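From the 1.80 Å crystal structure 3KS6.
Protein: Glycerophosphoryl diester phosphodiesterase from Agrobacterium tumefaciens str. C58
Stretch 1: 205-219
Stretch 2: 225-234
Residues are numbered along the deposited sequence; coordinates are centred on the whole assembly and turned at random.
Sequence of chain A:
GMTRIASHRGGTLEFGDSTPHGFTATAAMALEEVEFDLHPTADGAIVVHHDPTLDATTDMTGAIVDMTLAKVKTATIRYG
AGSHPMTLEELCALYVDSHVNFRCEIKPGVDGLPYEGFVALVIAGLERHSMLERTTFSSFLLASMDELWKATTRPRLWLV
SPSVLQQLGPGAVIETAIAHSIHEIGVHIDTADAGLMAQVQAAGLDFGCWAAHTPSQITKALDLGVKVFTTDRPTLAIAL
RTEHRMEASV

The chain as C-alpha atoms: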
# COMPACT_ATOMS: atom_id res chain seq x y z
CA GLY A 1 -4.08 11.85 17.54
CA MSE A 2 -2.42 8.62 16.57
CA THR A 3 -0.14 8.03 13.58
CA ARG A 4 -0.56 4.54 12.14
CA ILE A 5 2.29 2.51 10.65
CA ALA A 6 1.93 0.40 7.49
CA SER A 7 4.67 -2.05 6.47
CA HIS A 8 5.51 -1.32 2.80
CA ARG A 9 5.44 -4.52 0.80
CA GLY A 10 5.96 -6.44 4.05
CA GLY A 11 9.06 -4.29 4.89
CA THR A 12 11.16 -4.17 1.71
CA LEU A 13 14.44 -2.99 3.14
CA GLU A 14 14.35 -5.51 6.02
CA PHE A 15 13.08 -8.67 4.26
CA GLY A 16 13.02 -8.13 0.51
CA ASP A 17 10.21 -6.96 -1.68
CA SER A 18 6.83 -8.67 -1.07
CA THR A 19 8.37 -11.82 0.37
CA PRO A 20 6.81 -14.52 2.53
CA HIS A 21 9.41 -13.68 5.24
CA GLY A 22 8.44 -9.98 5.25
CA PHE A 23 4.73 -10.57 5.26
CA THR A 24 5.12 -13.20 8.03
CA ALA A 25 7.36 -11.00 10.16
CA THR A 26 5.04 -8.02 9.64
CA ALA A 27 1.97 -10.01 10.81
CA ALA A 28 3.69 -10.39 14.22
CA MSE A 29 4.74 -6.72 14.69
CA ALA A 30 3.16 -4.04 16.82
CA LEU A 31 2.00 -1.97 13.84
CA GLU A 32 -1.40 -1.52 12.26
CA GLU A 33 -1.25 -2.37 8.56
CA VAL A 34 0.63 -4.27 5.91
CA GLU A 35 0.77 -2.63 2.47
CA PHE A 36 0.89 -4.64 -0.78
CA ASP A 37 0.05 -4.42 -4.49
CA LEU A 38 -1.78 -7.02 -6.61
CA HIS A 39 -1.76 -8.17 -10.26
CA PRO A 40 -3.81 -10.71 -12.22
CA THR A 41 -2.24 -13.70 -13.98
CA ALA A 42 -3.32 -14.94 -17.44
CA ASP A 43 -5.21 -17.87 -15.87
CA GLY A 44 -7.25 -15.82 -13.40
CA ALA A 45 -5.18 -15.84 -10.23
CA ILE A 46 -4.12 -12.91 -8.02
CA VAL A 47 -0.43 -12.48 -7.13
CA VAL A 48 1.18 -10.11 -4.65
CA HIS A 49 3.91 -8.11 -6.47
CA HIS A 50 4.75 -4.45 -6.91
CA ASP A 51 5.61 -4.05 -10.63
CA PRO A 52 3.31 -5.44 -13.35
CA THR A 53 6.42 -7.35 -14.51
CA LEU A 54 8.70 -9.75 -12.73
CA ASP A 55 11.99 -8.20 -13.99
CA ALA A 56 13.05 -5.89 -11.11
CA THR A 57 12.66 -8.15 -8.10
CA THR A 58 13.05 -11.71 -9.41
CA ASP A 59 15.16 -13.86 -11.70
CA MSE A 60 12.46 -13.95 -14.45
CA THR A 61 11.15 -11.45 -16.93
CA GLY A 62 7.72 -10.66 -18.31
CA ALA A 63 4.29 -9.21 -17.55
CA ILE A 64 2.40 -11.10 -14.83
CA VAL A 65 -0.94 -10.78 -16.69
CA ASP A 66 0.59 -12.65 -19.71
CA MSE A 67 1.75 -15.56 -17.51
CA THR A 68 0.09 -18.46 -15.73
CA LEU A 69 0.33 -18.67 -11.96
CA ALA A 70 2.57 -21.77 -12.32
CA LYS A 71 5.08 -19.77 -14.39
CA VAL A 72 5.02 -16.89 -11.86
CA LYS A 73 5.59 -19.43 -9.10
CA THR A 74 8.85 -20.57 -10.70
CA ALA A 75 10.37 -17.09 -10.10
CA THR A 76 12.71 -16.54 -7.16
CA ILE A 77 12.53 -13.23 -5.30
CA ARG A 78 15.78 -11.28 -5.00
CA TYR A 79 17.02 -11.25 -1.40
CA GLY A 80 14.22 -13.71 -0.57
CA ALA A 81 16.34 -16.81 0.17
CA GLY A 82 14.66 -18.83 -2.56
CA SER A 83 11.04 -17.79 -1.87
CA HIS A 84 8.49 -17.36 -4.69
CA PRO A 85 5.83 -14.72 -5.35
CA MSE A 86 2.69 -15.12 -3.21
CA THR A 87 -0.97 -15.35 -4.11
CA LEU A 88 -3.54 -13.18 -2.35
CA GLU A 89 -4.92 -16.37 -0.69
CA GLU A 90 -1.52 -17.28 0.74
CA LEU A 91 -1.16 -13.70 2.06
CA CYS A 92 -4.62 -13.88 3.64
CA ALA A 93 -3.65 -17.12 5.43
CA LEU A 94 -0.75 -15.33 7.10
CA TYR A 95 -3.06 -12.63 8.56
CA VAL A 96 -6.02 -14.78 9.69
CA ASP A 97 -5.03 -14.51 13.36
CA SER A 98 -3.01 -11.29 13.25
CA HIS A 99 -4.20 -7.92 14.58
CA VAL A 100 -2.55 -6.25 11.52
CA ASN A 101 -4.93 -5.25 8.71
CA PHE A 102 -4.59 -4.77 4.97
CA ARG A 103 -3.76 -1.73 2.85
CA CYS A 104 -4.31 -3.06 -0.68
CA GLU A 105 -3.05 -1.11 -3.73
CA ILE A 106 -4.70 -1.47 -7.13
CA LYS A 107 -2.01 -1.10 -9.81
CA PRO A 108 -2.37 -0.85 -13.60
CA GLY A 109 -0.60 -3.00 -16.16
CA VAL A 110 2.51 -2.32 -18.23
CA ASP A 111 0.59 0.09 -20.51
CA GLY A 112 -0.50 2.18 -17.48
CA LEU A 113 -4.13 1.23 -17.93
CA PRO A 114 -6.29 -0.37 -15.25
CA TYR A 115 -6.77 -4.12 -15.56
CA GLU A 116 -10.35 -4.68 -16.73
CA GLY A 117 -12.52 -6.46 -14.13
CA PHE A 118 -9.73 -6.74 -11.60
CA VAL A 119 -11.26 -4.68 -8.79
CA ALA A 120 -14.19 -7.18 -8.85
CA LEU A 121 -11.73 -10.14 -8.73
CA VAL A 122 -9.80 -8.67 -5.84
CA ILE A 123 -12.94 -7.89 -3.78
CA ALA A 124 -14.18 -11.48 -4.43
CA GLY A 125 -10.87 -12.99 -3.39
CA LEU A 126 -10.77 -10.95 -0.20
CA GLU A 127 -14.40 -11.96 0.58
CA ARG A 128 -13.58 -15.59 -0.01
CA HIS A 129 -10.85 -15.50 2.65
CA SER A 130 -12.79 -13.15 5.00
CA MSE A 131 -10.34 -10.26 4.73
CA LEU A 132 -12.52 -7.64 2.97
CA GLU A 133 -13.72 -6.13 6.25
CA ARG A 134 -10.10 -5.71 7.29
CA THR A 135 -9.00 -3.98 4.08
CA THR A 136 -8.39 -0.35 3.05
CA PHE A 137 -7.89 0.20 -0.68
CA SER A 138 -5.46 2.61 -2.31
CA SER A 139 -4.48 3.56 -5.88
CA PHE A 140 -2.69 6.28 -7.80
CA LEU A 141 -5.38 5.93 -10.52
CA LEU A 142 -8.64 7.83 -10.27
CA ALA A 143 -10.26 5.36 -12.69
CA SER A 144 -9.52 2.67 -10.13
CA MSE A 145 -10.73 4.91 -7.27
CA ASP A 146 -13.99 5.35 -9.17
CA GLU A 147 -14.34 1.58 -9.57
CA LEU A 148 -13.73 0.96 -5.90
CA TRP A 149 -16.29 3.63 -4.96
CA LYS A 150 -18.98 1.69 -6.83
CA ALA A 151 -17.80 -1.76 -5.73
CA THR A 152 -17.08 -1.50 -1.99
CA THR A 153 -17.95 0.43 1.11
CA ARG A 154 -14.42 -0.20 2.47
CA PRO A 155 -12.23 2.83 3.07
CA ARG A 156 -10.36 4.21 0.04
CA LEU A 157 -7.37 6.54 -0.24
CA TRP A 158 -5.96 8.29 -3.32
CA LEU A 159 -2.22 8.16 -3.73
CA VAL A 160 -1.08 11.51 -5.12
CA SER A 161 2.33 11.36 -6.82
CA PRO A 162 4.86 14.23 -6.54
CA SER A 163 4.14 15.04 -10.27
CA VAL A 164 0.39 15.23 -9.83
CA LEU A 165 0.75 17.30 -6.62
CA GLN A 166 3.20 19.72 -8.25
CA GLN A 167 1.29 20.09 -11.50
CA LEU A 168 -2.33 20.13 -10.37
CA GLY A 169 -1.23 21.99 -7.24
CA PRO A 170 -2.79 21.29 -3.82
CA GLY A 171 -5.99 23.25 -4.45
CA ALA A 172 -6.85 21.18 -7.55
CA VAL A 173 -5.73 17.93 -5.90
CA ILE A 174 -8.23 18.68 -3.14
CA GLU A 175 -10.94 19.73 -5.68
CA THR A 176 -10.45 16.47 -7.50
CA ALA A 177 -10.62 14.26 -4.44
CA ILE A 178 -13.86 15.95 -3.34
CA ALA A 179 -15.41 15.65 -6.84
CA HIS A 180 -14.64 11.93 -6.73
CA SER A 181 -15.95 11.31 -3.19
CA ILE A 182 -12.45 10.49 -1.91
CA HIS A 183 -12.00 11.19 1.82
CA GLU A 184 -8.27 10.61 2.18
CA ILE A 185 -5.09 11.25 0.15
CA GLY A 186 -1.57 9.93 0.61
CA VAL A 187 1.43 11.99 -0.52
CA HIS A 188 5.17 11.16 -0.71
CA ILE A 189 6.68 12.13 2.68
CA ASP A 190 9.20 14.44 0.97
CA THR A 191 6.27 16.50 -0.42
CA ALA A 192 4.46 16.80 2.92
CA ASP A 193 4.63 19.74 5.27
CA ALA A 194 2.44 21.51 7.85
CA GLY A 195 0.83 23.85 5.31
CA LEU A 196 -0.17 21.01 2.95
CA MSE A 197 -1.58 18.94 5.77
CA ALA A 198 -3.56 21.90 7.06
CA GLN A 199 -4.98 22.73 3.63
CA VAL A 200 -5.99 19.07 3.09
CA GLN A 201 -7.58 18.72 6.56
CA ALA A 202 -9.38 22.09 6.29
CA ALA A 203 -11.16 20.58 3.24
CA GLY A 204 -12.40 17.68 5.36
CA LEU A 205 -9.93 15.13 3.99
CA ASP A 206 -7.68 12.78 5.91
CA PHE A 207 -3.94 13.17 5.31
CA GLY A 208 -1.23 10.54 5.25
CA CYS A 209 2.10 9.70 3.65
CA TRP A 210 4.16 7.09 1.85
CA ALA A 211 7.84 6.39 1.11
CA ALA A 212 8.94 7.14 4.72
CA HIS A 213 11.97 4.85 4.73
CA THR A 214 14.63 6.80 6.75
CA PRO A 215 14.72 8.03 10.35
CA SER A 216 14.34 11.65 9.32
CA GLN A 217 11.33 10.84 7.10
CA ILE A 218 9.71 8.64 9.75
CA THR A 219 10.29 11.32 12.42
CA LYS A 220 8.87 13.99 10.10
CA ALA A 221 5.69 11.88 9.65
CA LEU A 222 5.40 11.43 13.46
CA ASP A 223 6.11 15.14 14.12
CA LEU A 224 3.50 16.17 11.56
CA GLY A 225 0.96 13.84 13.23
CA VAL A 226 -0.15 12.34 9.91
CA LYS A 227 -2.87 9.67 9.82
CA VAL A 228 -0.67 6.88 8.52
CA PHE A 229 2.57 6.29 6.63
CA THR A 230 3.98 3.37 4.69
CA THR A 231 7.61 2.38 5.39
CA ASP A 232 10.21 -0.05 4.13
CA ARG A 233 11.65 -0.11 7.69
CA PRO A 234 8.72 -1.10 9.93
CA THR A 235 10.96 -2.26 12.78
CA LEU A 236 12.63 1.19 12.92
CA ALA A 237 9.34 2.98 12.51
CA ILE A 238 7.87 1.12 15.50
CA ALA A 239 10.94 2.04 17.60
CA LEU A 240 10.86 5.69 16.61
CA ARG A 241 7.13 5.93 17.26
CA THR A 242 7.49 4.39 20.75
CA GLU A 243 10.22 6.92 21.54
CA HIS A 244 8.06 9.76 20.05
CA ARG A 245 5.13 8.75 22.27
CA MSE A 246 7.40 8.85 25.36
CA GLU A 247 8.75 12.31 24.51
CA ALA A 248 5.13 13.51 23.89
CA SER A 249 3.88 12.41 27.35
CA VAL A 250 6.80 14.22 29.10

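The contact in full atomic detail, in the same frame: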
# COMPACT_ATOMS: atom_id res chain seq x y z
N LEU A 205 -10.59 16.34 4.43
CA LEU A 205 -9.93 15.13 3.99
C LEU A 205 -8.91 14.64 4.98
O LEU A 205 -8.26 15.45 5.65
CB LEU A 205 -9.19 15.41 2.67
CG LEU A 205 -9.98 15.89 1.44
CD1 LEU A 205 -9.00 16.20 0.34
CD2 LEU A 205 -11.03 14.86 1.01
N ASP A 206 -8.74 13.32 5.07
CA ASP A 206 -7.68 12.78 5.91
C ASP A 206 -6.36 12.87 5.15
O ASP A 206 -6.34 12.89 3.92
CB ASP A 206 -7.92 11.33 6.31
CG ASP A 206 -8.95 11.16 7.41
OD1 ASP A 206 -9.30 12.15 8.07
OD2 ASP A 206 -9.42 10.02 7.60
N PHE A 207 -5.26 12.92 5.89
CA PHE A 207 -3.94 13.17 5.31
C PHE A 207 -2.92 12.18 5.83
O PHE A 207 -2.64 12.14 7.03
CB PHE A 207 -3.45 14.61 5.65
CG PHE A 207 -2.09 14.96 5.03
CD1 PHE A 207 -2.01 15.40 3.70
CD2 PHE A 207 -0.93 14.86 5.76
CE1 PHE A 207 -0.79 15.71 3.12
CE2 PHE A 207 0.31 15.18 5.19
CZ PHE A 207 0.38 15.58 3.87
N GLY A 208 -2.31 11.44 4.92
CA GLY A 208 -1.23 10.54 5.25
C GLY A 208 -0.11 10.54 4.23
O GLY A 208 -0.15 11.27 3.24
N CYS A 209 0.90 9.70 4.48
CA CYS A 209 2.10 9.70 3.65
C CYS A 209 2.58 8.32 3.25
O CYS A 209 2.11 7.27 3.75
CB CYS A 209 3.24 10.50 4.32
SG CYS A 209 2.79 12.17 4.79
N TRP A 210 3.50 8.31 2.30
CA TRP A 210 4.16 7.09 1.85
C TRP A 210 5.63 7.41 1.52
O TRP A 210 6.06 8.58 1.51
CB TRP A 210 3.43 6.42 0.67
CG TRP A 210 3.01 7.34 -0.43
CD1 TRP A 210 1.88 8.05 -0.49
CD2 TRP A 210 3.73 7.61 -1.65
NE1 TRP A 210 1.84 8.79 -1.66
CE2 TRP A 210 2.96 8.52 -2.39
CE3 TRP A 210 4.94 7.16 -2.18
CZ2 TRP A 210 3.39 9.02 -3.61
CZ3 TRP A 210 5.35 7.64 -3.40
CH2 TRP A 210 4.58 8.56 -4.11
N ALA A 211 6.40 6.36 1.40
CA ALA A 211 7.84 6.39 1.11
C ALA A 211 8.70 6.90 2.27
O ALA A 211 9.76 7.47 2.04
CB ALA A 211 8.17 7.16 -0.22
N ALA A 212 8.23 6.68 3.51
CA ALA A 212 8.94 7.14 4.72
C ALA A 212 9.88 6.04 5.17
O ALA A 212 9.57 5.27 6.06
CB ALA A 212 7.98 7.47 5.79
N HIS A 213 11.04 5.97 4.54
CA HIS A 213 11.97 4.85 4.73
C HIS A 213 13.18 5.12 5.64
O HIS A 213 13.77 4.17 6.17
CB HIS A 213 12.47 4.37 3.38
CG HIS A 213 11.37 4.05 2.41
ND1 HIS A 213 10.22 3.38 2.77
CD2 HIS A 213 11.26 4.32 1.10
CE1 HIS A 213 9.45 3.23 1.71
NE2 HIS A 213 10.06 3.80 0.68
N THR A 214 13.50 6.39 5.89
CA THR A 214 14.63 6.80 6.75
C THR A 214 14.18 7.39 8.09
O THR A 214 13.04 7.83 8.23
CB THR A 214 15.47 7.89 6.04
OG1 THR A 214 14.74 9.12 6.02
CG2 THR A 214 15.82 7.49 4.58
N PRO A 215 15.09 7.44 9.09
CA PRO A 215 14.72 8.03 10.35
C PRO A 215 14.19 9.42 10.26
O PRO A 215 13.24 9.74 10.98
CB PRO A 215 16.05 8.02 11.14
CG PRO A 215 16.80 6.91 10.58
CD PRO A 215 16.45 6.89 9.13
N SER A 216 14.80 10.27 9.43
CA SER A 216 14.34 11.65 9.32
C SER A 216 12.91 11.71 8.74
O SER A 216 12.09 12.50 9.19
CB SER A 216 15.30 12.49 8.46
OG SER A 216 15.65 11.80 7.28
N GLN A 217 12.66 10.88 7.74
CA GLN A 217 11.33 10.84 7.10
C GLN A 217 10.26 10.30 8.05
O GLN A 217 9.18 10.83 8.14
CB GLN A 217 11.39 9.94 5.87
CG GLN A 217 12.02 10.60 4.69
CD GLN A 217 12.23 9.65 3.57
OE1 GLN A 217 12.49 8.45 3.76
NE2 GLN A 217 12.12 10.18 2.34
N ILE A 218 10.58 9.20 8.73
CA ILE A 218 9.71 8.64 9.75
C ILE A 218 9.42 9.66 10.85
O ILE A 218 8.26 9.87 11.20
CB ILE A 218 10.29 7.34 10.35
CG1 ILE A 218 10.35 6.21 9.30
CG2 ILE A 218 9.48 6.92 11.61
CD1 ILE A 218 11.23 5.02 9.67
N THR A 219 10.47 10.33 11.35
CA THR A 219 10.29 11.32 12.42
C THR A 219 9.48 12.53 11.92
O THR A 219 8.66 13.09 12.64
CB THR A 219 11.68 11.77 12.97
OG1 THR A 219 12.32 10.66 13.61
CG2 THR A 219 11.50 12.93 13.93
N GLY A 225 2.15 14.43 12.64
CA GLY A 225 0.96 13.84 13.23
C GLY A 225 0.04 13.32 12.15
O GLY A 225 -1.17 13.39 12.28
N VAL A 226 0.62 12.81 11.06
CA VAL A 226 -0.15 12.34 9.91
C VAL A 226 -0.96 11.08 10.28
O VAL A 226 -0.64 10.39 11.24
CB VAL A 226 0.75 12.11 8.67
CG1 VAL A 226 1.60 13.37 8.34
CG2 VAL A 226 1.60 10.86 8.81
N LYS A 227 -2.01 10.78 9.50
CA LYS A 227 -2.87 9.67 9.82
C LYS A 227 -2.14 8.35 9.79
O LYS A 227 -2.33 7.49 10.67
CB LYS A 227 -4.07 9.61 8.85
CG LYS A 227 -5.03 8.49 9.15
CD LYS A 227 -6.24 8.49 8.18
CE LYS A 227 -7.17 7.29 8.45
NZ LYS A 227 -8.39 7.43 7.63
N VAL A 228 -1.32 8.15 8.75
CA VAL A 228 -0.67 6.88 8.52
C VAL A 228 0.48 7.17 7.57
O VAL A 228 0.42 8.17 6.82
CB VAL A 228 -1.63 5.88 7.85
CG1 VAL A 228 -2.17 6.44 6.51
CG2 VAL A 228 -0.96 4.48 7.65
N PHE A 229 1.50 6.31 7.64
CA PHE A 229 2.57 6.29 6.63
C PHE A 229 2.99 4.89 6.33
O PHE A 229 2.93 4.02 7.21
CB PHE A 229 3.78 7.15 7.01
CG PHE A 229 4.51 6.70 8.26
CD1 PHE A 229 5.56 5.83 8.17
CD2 PHE A 229 4.17 7.22 9.52
CE1 PHE A 229 6.25 5.36 9.33
CE2 PHE A 229 4.87 6.81 10.68
CZ PHE A 229 5.91 5.89 10.58
N THR A 230 3.35 4.63 5.06
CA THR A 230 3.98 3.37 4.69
C THR A 230 5.50 3.51 4.80
O THR A 230 6.07 4.59 4.60
CB THR A 230 3.64 2.91 3.31
OG1 THR A 230 4.05 3.90 2.36
CG2 THR A 230 2.09 2.59 3.21
N THR A 231 6.15 2.42 5.19
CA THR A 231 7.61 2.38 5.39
C THR A 231 8.22 1.05 5.04
O THR A 231 7.69 -0.02 5.34
CB THR A 231 8.01 2.73 6.87
OG1 THR A 231 9.46 2.73 7.06
CG2 THR A 231 7.35 1.76 7.87
N ASP A 232 9.39 1.12 4.41
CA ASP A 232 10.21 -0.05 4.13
C ASP A 232 11.01 -0.51 5.34
O ASP A 232 11.69 -1.54 5.25
CB ASP A 232 11.20 0.22 2.98
CG ASP A 232 10.57 0.14 1.63
OD1 ASP A 232 9.45 -0.41 1.50
OD2 ASP A 232 11.23 0.61 0.67
N ARG A 233 10.94 0.24 6.46
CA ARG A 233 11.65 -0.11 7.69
C ARG A 233 10.69 -0.11 8.90
O ARG A 233 10.81 0.73 9.82
CB ARG A 233 12.82 0.86 7.92
CG ARG A 233 13.96 0.69 6.90
CD ARG A 233 15.25 1.36 7.39
NE ARG A 233 16.43 1.14 6.53
CZ ARG A 233 16.82 1.91 5.50
NH1 ARG A 233 16.11 2.97 5.10
NH2 ARG A 233 17.93 1.61 4.83
N PRO A 234 9.75 -1.04 8.90
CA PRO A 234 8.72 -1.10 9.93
C PRO A 234 9.28 -1.26 11.34
O PRO A 234 8.75 -0.68 12.28
CB PRO A 234 7.89 -2.31 9.51
CG PRO A 234 8.81 -3.16 8.63
CD PRO A 234 9.56 -2.11 7.88

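Two parallel strands, 206-210 and 228-231, lie side by side with axes 4.6 Å apart at closest and their directions only 6° from each other; together the two stretches bury 789 Å². Gly225 ends a helix with positive phi, a conformation glycine adopts easily, and makes no contact itself. Val226 turns its CB toward stretch 1, and its CG1 lies 3.9 Å from Phe207 CE2, at the edge of that ring, and 3.9 Å from Cys209 SG; a compact branched side chain thus fills a buried apolar pocket. Lys227 is fastened at both ends. Lys227 N donates to Phe207 O (2.9 Å, nearly linear), while the side chain, all four chi angles t, extends along Asp206 until NZ forms a salt bridge with Asp206 OD2 at 2.8 Å, in a partly exposed position where charge is tolerated.

Val228 contributes mainly its backbone: Val228 O accepts from Cys209 N at 2.8 Å. Val228 O also lies 3.3 Å from Gly208 CA, and a CB built on Gly208 would come 2.8 Å from Val228 O, a clash that glycine avoids. Phe229 pairs with Cys209 in a single beta bridge, with Phe229 CA 3.1 Å from Cys209 O in a CA-H...O contact. Its ring, at chi1 p, packs against Ala212 CB (3.8 Å from Phe229 CD1) and Ile218 CG2 (3.9 Å from Phe229 CZ), joining the strand to the first turns of the helix that follows Thr214; the CA-to-CB bond of Ala212 points toward stretch 2.

Thr230 adds two backbone hydrogen bonds, its N donating to Cys209 O (3.2 Å) and its O accepting from Ala212 N (3.2 Å). Thr230 OG1 also sits 3.1 Å from Trp210 CB, whose indole leads away from stretch 2, and is satisfied by a hydrogen bond elsewhere in the structure. Beyond the strand pairing, side chains take over. Thr231 OG1 donates to Ala212 O at 2.7 Å and accepts from Arg233 N at 3.0 Å, so one buried hydroxyl ties the stretches together and braces the following turn.

Asp232 N donates to His213 ND1 at 2.9 Å, which requires that nitrogen to be unprotonated; the carboxylate carbon Asp232 CG lies over one face of the imidazole, 3.3 Å from His213 CE1. Arg233 points its CB toward stretch 1 and reaches back so that NH1 donates to His213 O (2.8 Å), an acceptor near the guanidinium plane. Pro234, directed away, opens the next helix without touching stretch 1.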